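Local coordinates for protein inulin fructotransferase (PDB 2INV) that probably cleaves inulin by intramolecular fructosyl transfer, releasing a cyclic di-fructose anhydride, at residues F275-K287 against G310-G324. Residues are numbered along the deposited sequence; the frame is centred on the assembly and turned at random.
Sequences FYPGMLRLLNGCK and GNGLDDLYGVVHIAG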
loop_
_atom_site.group_PDB
_atom_site.type_symbol
_atom_site.label_atom_id
_atom_site.label_comp_id
_atom_site.label_asym_id
_atom_site.label_seq_id
_atom_site.Cartn_x
_atom_site.Cartn_y
_atom_site.Cartn_z
ATOM N N PHE A 275 -7.038 -23.768 0.140
ATOM C CA PHE A 275 -7.420 -25.111 0.584
ATOM C C PHE A 275 -7.169 -26.113 -0.524
ATOM O O PHE A 275 -7.507 -27.288 -0.392
ATOM C CB PHE A 275 -8.912 -25.206 0.916
ATOM C CG PHE A 275 -9.365 -24.323 2.045
ATOM C CD1 PHE A 275 -8.598 -24.164 3.191
ATOM C CD2 PHE A 275 -10.620 -23.719 1.994
ATOM C CE1 PHE A 275 -9.081 -23.421 4.271
ATOM C CE2 PHE A 275 -11.107 -22.983 3.057
ATOM C CZ PHE A 275 -10.342 -22.832 4.199
ATOM N N TYR A 276 -6.598 -25.650 -1.627
ATOM C CA TYR A 276 -6.350 -26.534 -2.750
ATOM C C TYR A 276 -5.036 -26.325 -3.465
ATOM O O TYR A 276 -4.354 -25.315 -3.295
ATOM C CB TYR A 276 -7.429 -26.379 -3.831
ATOM C CG TYR A 276 -8.805 -26.027 -3.345
ATOM C CD1 TYR A 276 -9.547 -26.922 -2.576
ATOM C CD2 TYR A 276 -9.388 -24.810 -3.692
ATOM C CE1 TYR A 276 -10.838 -26.615 -2.179
ATOM C CE2 TYR A 276 -10.675 -24.494 -3.294
ATOM C CZ TYR A 276 -11.396 -25.400 -2.538
ATOM O OH TYR A 276 -12.677 -25.092 -2.140
ATOM N N PRO A 277 -4.664 -27.319 -4.277
ATOM C CA PRO A 277 -3.460 -27.355 -5.101
ATOM C C PRO A 277 -3.471 -26.165 -6.064
ATOM O O PRO A 277 -4.534 -25.663 -6.422
ATOM C CB PRO A 277 -3.610 -28.682 -5.828
ATOM C CG PRO A 277 -4.139 -29.561 -4.752
ATOM C CD PRO A 277 -5.152 -28.692 -4.018
ATOM N N GLY A 278 -2.286 -25.712 -6.453
ATOM C CA GLY A 278 -2.170 -24.597 -7.381
ATOM C C GLY A 278 -2.735 -23.251 -6.945
ATOM O O GLY A 278 -3.543 -22.649 -7.655
HETATM N N MSE A 279 -2.291 -22.756 -5.793
HETATM C CA MSE A 279 -2.747 -21.465 -5.273
HETATM C C MSE A 279 -2.116 -20.332 -6.081
HETATM O O MSE A 279 -2.732 -19.285 -6.301
HETATM C CB MSE A 279 -2.359 -21.329 -3.787
HETATM C CG MSE A 279 -3.284 -22.058 -2.839
HETATM SE SE MSE A 279 -2.470 -22.600 -1.177
HETATM C CE MSE A 279 -1.372 -24.067 -1.795
ATOM N N LEU A 280 -0.887 -20.567 -6.532
ATOM C CA LEU A 280 -0.125 -19.592 -7.305
ATOM C C LEU A 280 0.239 -20.278 -8.621
ATOM O O LEU A 280 1.057 -21.200 -8.638
ATOM C CB LEU A 280 1.156 -19.219 -6.546
ATOM C CG LEU A 280 1.556 -17.671 -7.006
ATOM C CD1 LEU A 280 2.400 -17.113 -5.880
ATOM C CD2 LEU A 280 2.203 -17.795 -8.338
ATOM N N ARG A 281 -0.349 -19.827 -9.726
ATOM C CA ARG A 281 -0.082 -20.454 -11.020
ATOM C C ARG A 281 0.518 -19.573 -12.114
ATOM O O ARG A 281 0.028 -18.484 -12.404
ATOM C CB ARG A 281 -1.360 -21.091 -11.560
ATOM C CG ARG A 281 -2.004 -22.098 -10.622
ATOM C CD ARG A 281 -3.174 -22.787 -11.308
ATOM N NE ARG A 281 -4.183 -23.239 -10.355
ATOM C CZ ARG A 281 -5.298 -23.879 -10.697
ATOM N NH1 ARG A 281 -5.543 -24.142 -11.974
ATOM N NH2 ARG A 281 -6.166 -24.256 -9.768
ATOM N N LEU A 282 1.588 -20.073 -12.721
ATOM C CA LEU A 282 2.258 -19.394 -13.826
ATOM C C LEU A 282 2.137 -20.361 -14.994
ATOM O O LEU A 282 2.894 -21.321 -15.139
ATOM C CB LEU A 282 3.724 -19.092 -13.500
ATOM C CG LEU A 282 3.984 -17.587 -13.364
ATOM C CD1 LEU A 282 3.113 -16.998 -12.269
ATOM C CD2 LEU A 282 5.455 -17.337 -13.068
ATOM N N LEU A 283 1.132 -20.090 -15.814
ATOM C CA LEU A 283 0.773 -20.918 -16.958
ATOM C C LEU A 283 1.039 -20.349 -18.338
ATOM O O LEU A 283 1.249 -19.154 -18.520
ATOM C CB LEU A 283 -0.718 -21.238 -16.874
ATOM C CG LEU A 283 -1.216 -21.600 -15.476
ATOM C CD1 LEU A 283 -2.733 -21.621 -15.434
ATOM C CD2 LEU A 283 -0.632 -22.943 -15.100
ATOM N N ASN A 284 1.013 -21.251 -19.309
ATOM C CA ASN A 284 1.188 -20.920 -20.706
ATOM C C ASN A 284 2.340 -19.952 -20.958
ATOM O O ASN A 284 2.149 -18.839 -21.452
ATOM C CB ASN A 284 -0.139 -20.364 -21.214
ATOM C CG ASN A 284 -1.311 -21.242 -20.807
ATOM O OD1 ASN A 284 -2.402 -20.751 -20.506
ATOM N ND2 ASN A 284 -1.077 -22.549 -20.766
ATOM N N GLY A 285 3.530 -20.393 -20.569
ATOM C CA GLY A 285 4.738 -19.620 -20.759
ATOM C C GLY A 285 4.844 -18.230 -20.163
ATOM O O GLY A 285 4.817 -17.242 -20.895
ATOM N N CYS A 286 4.985 -18.136 -18.846
ATOM C CA CYS A 286 5.157 -16.832 -18.217
ATOM C C CYS A 286 6.667 -16.687 -18.116
ATOM O O CYS A 286 7.352 -17.610 -17.664
ATOM C CB CYS A 286 4.516 -16.797 -16.826
ATOM S SG CYS A 286 2.711 -16.826 -16.842
ATOM N N LYS A 287 7.190 -15.539 -18.532
ATOM C CA LYS A 287 8.635 -15.330 -18.505
ATOM C C LYS A 287 9.102 -14.192 -17.605
ATOM O O LYS A 287 8.448 -13.156 -17.490
ATOM C CB LYS A 287 9.161 -15.047 -19.922
ATOM C CG LYS A 287 8.913 -16.143 -20.950
ATOM C CD LYS A 287 9.632 -15.827 -22.270
ATOM C CE LYS A 287 9.157 -14.548 -22.915
ATOM N NZ LYS A 287 7.749 -14.613 -23.398
ATOM N N GLY A 310 -13.524 -29.302 -4.194
ATOM C CA GLY A 310 -12.166 -29.264 -4.706
ATOM C C GLY A 310 -11.999 -28.449 -5.971
ATOM O O GLY A 310 -12.938 -27.789 -6.426
ATOM N N ASN A 311 -10.799 -28.498 -6.545
ATOM C CA ASN A 311 -10.523 -27.763 -7.770
ATOM C C ASN A 311 -10.041 -28.729 -8.846
ATOM O O ASN A 311 -9.528 -28.317 -9.884
ATOM C CB ASN A 311 -9.498 -26.640 -7.510
ATOM C CG ASN A 311 -8.103 -27.162 -7.192
ATOM O OD1 ASN A 311 -7.895 -28.368 -7.018
ATOM N ND2 ASN A 311 -7.143 -26.247 -7.096
ATOM N N GLY A 312 -10.211 -30.021 -8.573
ATOM C CA GLY A 312 -9.828 -31.044 -9.527
ATOM C C GLY A 312 -8.336 -31.282 -9.691
ATOM O O GLY A 312 -7.920 -32.084 -10.530
ATOM N N LEU A 313 -7.524 -30.592 -8.902
ATOM C CA LEU A 313 -6.088 -30.771 -8.994
ATOM C C LEU A 313 -5.570 -31.641 -7.864
ATOM O O LEU A 313 -6.128 -31.641 -6.765
ATOM C CB LEU A 313 -5.391 -29.416 -8.968
ATOM C CG LEU A 313 -5.676 -28.523 -10.175
ATOM C CD1 LEU A 313 -4.910 -27.221 -10.052
ATOM C CD2 LEU A 313 -5.279 -29.256 -11.449
ATOM N N ASP A 314 -4.517 -32.409 -8.133
ATOM C CA ASP A 314 -3.955 -33.245 -7.082
ATOM C C ASP A 314 -2.748 -32.543 -6.473
ATOM O O ASP A 314 -2.331 -31.477 -6.943
ATOM C CB ASP A 314 -3.592 -34.660 -7.583
ATOM C CG ASP A 314 -2.490 -34.675 -8.637
ATOM O OD1 ASP A 314 -1.489 -33.938 -8.502
ATOM O OD2 ASP A 314 -2.617 -35.467 -9.603
ATOM N N ASP A 315 -2.211 -33.121 -5.406
ATOM C CA ASP A 315 -1.082 -32.524 -4.702
ATOM C C ASP A 315 0.260 -32.593 -5.404
ATOM O O ASP A 315 1.279 -32.205 -4.838
ATOM C CB ASP A 315 -0.975 -33.143 -3.315
ATOM C CG ASP A 315 -2.106 -32.703 -2.410
ATOM O OD1 ASP A 315 -2.002 -31.606 -1.815
ATOM O OD2 ASP A 315 -3.114 -33.435 -2.306
ATOM N N LEU A 316 0.273 -33.089 -6.632
ATOM C CA LEU A 316 1.527 -33.149 -7.364
ATOM C C LEU A 316 1.573 -31.951 -8.320
ATOM O O LEU A 316 2.606 -31.659 -8.919
ATOM C CB LEU A 316 1.665 -34.483 -8.108
ATOM C CG LEU A 316 1.891 -35.680 -7.170
ATOM C CD1 LEU A 316 1.871 -36.979 -7.952
ATOM C CD2 LEU A 316 3.226 -35.522 -6.454
ATOM N N TYR A 317 0.445 -31.241 -8.430
ATOM C CA TYR A 317 0.348 -30.044 -9.273
ATOM C C TYR A 317 1.256 -29.008 -8.621
ATOM O O TYR A 317 1.875 -28.184 -9.310
ATOM C CB TYR A 317 -1.091 -29.502 -9.289
ATOM C CG TYR A 317 -1.340 -28.383 -10.285
ATOM C CD1 TYR A 317 -1.518 -28.659 -11.640
ATOM C CD2 TYR A 317 -1.416 -27.051 -9.873
ATOM C CE1 TYR A 317 -1.776 -27.638 -12.564
ATOM C CE2 TYR A 317 -1.667 -26.015 -10.791
ATOM C CZ TYR A 317 -1.849 -26.321 -12.134
ATOM O OH TYR A 317 -2.111 -25.321 -13.038
ATOM N N GLY A 318 1.320 -29.057 -7.289
ATOM C CA GLY A 318 2.143 -28.121 -6.548
ATOM C C GLY A 318 1.353 -26.926 -6.050
ATOM O O GLY A 318 0.414 -26.487 -6.714
ATOM N N VAL A 319 1.714 -26.408 -4.877
ATOM C CA VAL A 319 1.029 -25.243 -4.325
ATOM C C VAL A 319 1.387 -24.081 -5.238
ATOM O O VAL A 319 0.590 -23.160 -5.446
ATOM C CB VAL A 319 1.507 -24.922 -2.895
ATOM C CG1 VAL A 319 1.514 -26.185 -2.053
ATOM C CG2 VAL A 319 2.896 -24.313 -2.933
ATOM N N VAL A 320 2.607 -24.134 -5.766
ATOM C CA VAL A 320 3.098 -23.124 -6.684
ATOM C C VAL A 320 3.494 -23.854 -7.952
ATOM O O VAL A 320 4.389 -24.713 -7.950
ATOM C CB VAL A 320 4.303 -22.364 -6.105
ATOM C CG1 VAL A 320 4.930 -21.486 -7.184
ATOM C CG2 VAL A 320 3.855 -21.508 -4.932
ATOM N N HIS A 321 2.813 -23.490 -9.033
ATOM C CA HIS A 321 3.011 -24.118 -10.325
ATOM C C HIS A 321 3.615 -23.142 -11.336
ATOM O O HIS A 321 3.024 -22.100 -11.644
ATOM C CB HIS A 321 1.651 -24.629 -10.788
ATOM C CG HIS A 321 1.698 -25.495 -12.000
ATOM N ND1 HIS A 321 1.855 -24.996 -13.274
ATOM C CD2 HIS A 321 1.582 -26.838 -12.134
ATOM C CE1 HIS A 321 1.828 -25.993 -14.140
ATOM N NE2 HIS A 321 1.664 -27.120 -13.474
ATOM N N ILE A 322 4.793 -23.486 -11.855
ATOM C CA ILE A 322 5.486 -22.622 -12.812
ATOM C C ILE A 322 5.757 -23.278 -14.166
ATOM O O ILE A 322 6.378 -24.350 -14.252
ATOM C CB ILE A 322 6.838 -22.156 -12.254
ATOM C CG1 ILE A 322 6.654 -21.598 -10.835
ATOM C CG2 ILE A 322 7.428 -21.079 -13.160
ATOM C CD1 ILE A 322 5.842 -20.332 -10.757
ATOM N N ALA A 323 5.281 -22.615 -15.216
ATOM C CA ALA A 323 5.472 -23.070 -16.582
ATOM C C ALA A 323 5.892 -21.806 -17.318
ATOM O O ALA A 323 5.059 -20.968 -17.669
ATOM C CB ALA A 323 4.172 -23.609 -17.163
ATOM N N GLY A 324 7.193 -21.666 -17.531
ATOM C CA GLY A 324 7.718 -20.500 -18.214
ATOM C C GLY A 324 9.219 -20.453 -18.010
ATOM O O GLY A 324 9.802 -21.421 -17.505
HETATM O O HOH W 1 -8.426 -25.872 -10.701
#
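Arg281 leaves its strand with CG anti to the carbonyl carbon (chi1 -56°) and runs extended to NE, while Tyr317 swings its ring to the side opposite its own backbone N (chi1 -172°); the two meet at about a right angle, CD of Arg281 lying 3.2 Å from OH of Tyr317 at the ring edge. Strands 280-283 and 320-323 are parallel neighbours in successive coils of the right-handed beta-helix, and Tyr317 comes from the turn leading into the second. Leu280 O takes the N-H of His321, and Leu282 N reaches His321 O at 2.7 Å. On the face of Leu280 and Leu282, CD1 of Ile322 packs against CB of Leu282. On the side of Arg281 and His321, the Tyr317 ring lies between CD1 of Leu313, over its centre on one face, and CD2 of His321, over its centre on the other. The same Leu313 methyl rests on one face of the guanidinium, off toward its rim; NE gives a nearly straight bond (173°) to a lone pair of Gly278 O. NH2 goes on to Arg254 O and to a water that bridges to Asn311 O. With an alanine here instead of Arg281, Gly278 O would probably lose this donor and the Tyr317 ring edge its packing partner. Next to CB of Tyr276, whose neighbour Phe275 lines the glycan pocket, Asn311 ND2 donates to Arg254 O and, 2.8 Å away, to Pro277 O, which lies within its amide plane.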